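Minor fimbrium tip subunit Mfa3 (Porphyromonas gingivalis ATCC 33277, PDB 5NF4) forms part of the tip of the minor fimbriae, filaments that mediate biofilm formation and adhesion to host cells and other oral bacteria. Local coordinates at residues K198-I203 against H325-I330. Numbering follows the deposited sequence.
Sequences KLDVNI and HYIYRI
A parallel strand pair joins Lys198-Ile203 to His325-Ile330, parts of strands 180-205 and 324-332 of this FimB/Mfa2-family subunit. Five backbone hydrogen bonds alternate between Lys198, Asp200 and Asn202 on one strand and Tyr326, Tyr328 and Ile330 on the other, from Tyr326 N to Lys198 O (2.8 Å) through to Ile330 N to Asn202 O (2.7 Å). On the mainly polar face a relay of hydrogen bonds runs from His325 through Asp200 and Asn202 to the Tyr328 carbonyl. His325 NE2 donates to the anti lone pair of Asp200 OD2 at 2.6 Å, ring and carboxylate nearly coplanar (16° apart). A chi1 of -173° swings the His325 ring away from its own backbone N, alongside the extended Lys198 chain, whose CD sits over one ring face, 4.0 Å from the centroid, in a CH-pi contact and whose NZ continues to a salt bridge with Glu66; Ile327 CG1 flanks the opposite face near the rim. Asp200 OD1 is met from above the carboxylate plane by Asn202 ND2 (2.9 Å) and also accepts a hydrogen bond from Gln248 NE2. Asn202 ND2 reaches across to Tyr328 O as well (3.3 Å), so this carbonyl accepts two donors, ND2 and Asn202 N, from opposite faces of its plane. On the other face, Leu199 CD1 meets Tyr328 CE1 obliquely (3.7 Å), and Val201 CG1 presses tightly on Ile330 CD1 (3.4 Å), with Phe278 packing against Val201, Tyr328 and Ile330. With 248-254 and 337-345 pairing antiparallel on the outer sides, the arrangement is that of a parallel pair set within a mixed β-sheet, mostly polar on one face and apolar-aromatic on the other.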
loop_
_atom_site.group_PDB
_atom_site.type_symbol
_atom_site.label_atom_id
_atom_site.label_comp_id
_atom_site.label_asym_id
_atom_site.label_seq_id
_atom_site.Cartn_x
_atom_site.Cartn_y
_atom_site.Cartn_z
ATOM N N LYS A 198 6.088 0.990 -2.146
ATOM C CA LYS A 198 7.478 0.551 -2.059
ATOM C C LYS A 198 8.366 1.601 -2.694
ATOM O O LYS A 198 8.139 2.011 -3.841
ATOM C CB LYS A 198 7.626 -0.798 -2.743
ATOM C CG LYS A 198 9.027 -1.385 -2.805
ATOM C CD LYS A 198 9.000 -2.764 -3.460
ATOM C CE LYS A 198 10.373 -3.384 -3.543
ATOM N NZ LYS A 198 10.307 -4.805 -3.966
ATOM N N LEU A 199 9.382 2.027 -1.941
ATOM C CA LEU A 199 10.349 2.982 -2.427
ATOM C C LEU A 199 11.629 2.229 -2.715
ATOM O O LEU A 199 12.135 1.512 -1.858
ATOM C CB LEU A 199 10.589 4.085 -1.398
ATOM C CG LEU A 199 11.704 5.082 -1.727
ATOM C CD1 LEU A 199 11.354 5.923 -2.969
ATOM C CD2 LEU A 199 11.957 5.977 -0.540
ATOM N N ASP A 200 12.131 2.393 -3.934
ATOM C CA ASP A 200 13.156 1.548 -4.495
ATOM C C ASP A 200 14.238 2.445 -5.090
ATOM O O ASP A 200 14.061 2.969 -6.178
ATOM C CB ASP A 200 12.508 0.647 -5.560
ATOM C CG ASP A 200 13.387 -0.475 -6.026
ATOM O OD1 ASP A 200 14.628 -0.391 -5.901
ATOM O OD2 ASP A 200 12.813 -1.465 -6.552
ATOM N N VAL A 201 15.334 2.654 -4.365
ATOM C CA VAL A 201 16.395 3.569 -4.799
ATOM C C VAL A 201 17.672 2.816 -5.191
ATOM O O VAL A 201 18.272 2.082 -4.404
ATOM C CB VAL A 201 16.694 4.609 -3.693
ATOM C CG1 VAL A 201 17.804 5.543 -4.110
ATOM C CG2 VAL A 201 15.438 5.417 -3.368
ATOM N N ASN A 202 18.073 3.017 -6.443
ATOM C CA ASN A 202 19.177 2.300 -7.028
ATOM C C ASN A 202 20.302 3.229 -7.461
ATOM O O ASN A 202 20.085 4.150 -8.252
ATOM C CB ASN A 202 18.684 1.489 -8.225
ATOM C CG ASN A 202 17.608 0.465 -7.834
ATOM O OD1 ASN A 202 17.918 -0.690 -7.541
ATOM N ND2 ASN A 202 16.367 0.899 -7.790
ATOM N N ILE A 203 21.491 3.014 -6.911
ATOM C CA ILE A 203 22.644 3.845 -7.255
ATOM C C ILE A 203 23.388 3.173 -8.388
ATOM O O ILE A 203 24.215 2.271 -8.189
ATOM C CB ILE A 203 23.583 4.075 -6.037
ATOM C CG1 ILE A 203 22.772 4.432 -4.789
ATOM C CG2 ILE A 203 24.642 5.115 -6.360
ATOM C CD1 ILE A 203 21.771 5.553 -4.950
ATOM N N HIS A 325 4.882 0.992 -6.840
ATOM C CA HIS A 325 6.332 0.813 -6.714
ATOM C C HIS A 325 7.033 2.018 -7.345
ATOM O O HIS A 325 6.936 2.232 -8.563
ATOM C CB HIS A 325 6.669 -0.512 -7.397
ATOM C CG HIS A 325 8.084 -0.989 -7.248
ATOM N ND1 HIS A 325 8.543 -2.109 -7.915
ATOM C CD2 HIS A 325 9.138 -0.517 -6.536
ATOM C CE1 HIS A 325 9.815 -2.308 -7.618
ATOM N NE2 HIS A 325 10.201 -1.357 -6.785
ATOM N N TYR A 326 7.733 2.791 -6.507
ATOM C CA TYR A 326 8.427 4.014 -6.882
ATOM C C TYR A 326 9.909 3.689 -7.017
ATOM O O TYR A 326 10.578 3.344 -6.033
ATOM C CB TYR A 326 8.185 5.117 -5.837
ATOM C CG TYR A 326 6.732 5.548 -5.773
ATOM C CD1 TYR A 326 5.797 4.775 -5.094
ATOM C CD2 TYR A 326 6.289 6.685 -6.435
ATOM C CE1 TYR A 326 4.434 5.125 -5.073
ATOM C CE2 TYR A 326 4.926 7.063 -6.407
ATOM C CZ TYR A 326 4.009 6.265 -5.723
ATOM O OH TYR A 326 2.648 6.581 -5.718
ATOM N N ILE A 327 10.400 3.768 -8.251
ATOM C CA ILE A 327 11.743 3.300 -8.584
ATOM C C ILE A 327 12.613 4.463 -9.044
ATOM O O ILE A 327 12.288 5.168 -10.001
ATOM C CB ILE A 327 11.690 2.204 -9.677
ATOM C CG1 ILE A 327 10.798 1.046 -9.213
ATOM C CG2 ILE A 327 13.097 1.680 -10.001
ATOM C CD1 ILE A 327 10.376 0.109 -10.330
ATOM N N TYR A 328 13.730 4.655 -8.343
ATOM C CA TYR A 328 14.700 5.687 -8.678
ATOM C C TYR A 328 16.026 5.074 -9.071
ATOM O O TYR A 328 16.498 4.091 -8.475
ATOM C CB TYR A 328 14.881 6.654 -7.487
ATOM C CG TYR A 328 13.615 7.420 -7.245
ATOM C CD1 TYR A 328 12.595 6.875 -6.479
ATOM C CD2 TYR A 328 13.402 8.663 -7.836
ATOM C CE1 TYR A 328 11.417 7.558 -6.277
ATOM C CE2 TYR A 328 12.213 9.352 -7.645
ATOM C CZ TYR A 328 11.235 8.799 -6.856
ATOM O OH TYR A 328 10.050 9.470 -6.687
ATOM N N ARG A 329 16.599 5.641 -10.129
ATOM C CA ARG A 329 17.920 5.272 -10.598
ATOM C C ARG A 329 18.740 6.540 -10.473
ATOM O O ARG A 329 18.445 7.549 -11.116
ATOM C CB ARG A 329 17.860 4.730 -12.040
ATOM C CG ARG A 329 16.883 3.559 -12.124
ATOM C CD ARG A 329 16.588 3.106 -13.519
ATOM N NE ARG A 329 15.823 4.050 -14.336
ATOM C CZ ARG A 329 14.533 4.344 -14.183
ATOM N NH1 ARG A 329 13.819 3.828 -13.187
ATOM N NH2 ARG A 329 13.965 5.197 -15.024
ATOM N N ILE A 330 19.743 6.484 -9.603
ATOM C CA ILE A 330 20.526 7.671 -9.240
ATOM C C ILE A 330 22.018 7.550 -9.553
ATOM O O ILE A 330 22.644 6.525 -9.277
ATOM C CB ILE A 330 20.366 7.970 -7.744
ATOM C CG1 ILE A 330 18.895 8.180 -7.405
ATOM C CG2 ILE A 330 21.228 9.218 -7.358
ATOM C CD1 ILE A 330 18.634 8.286 -5.947
#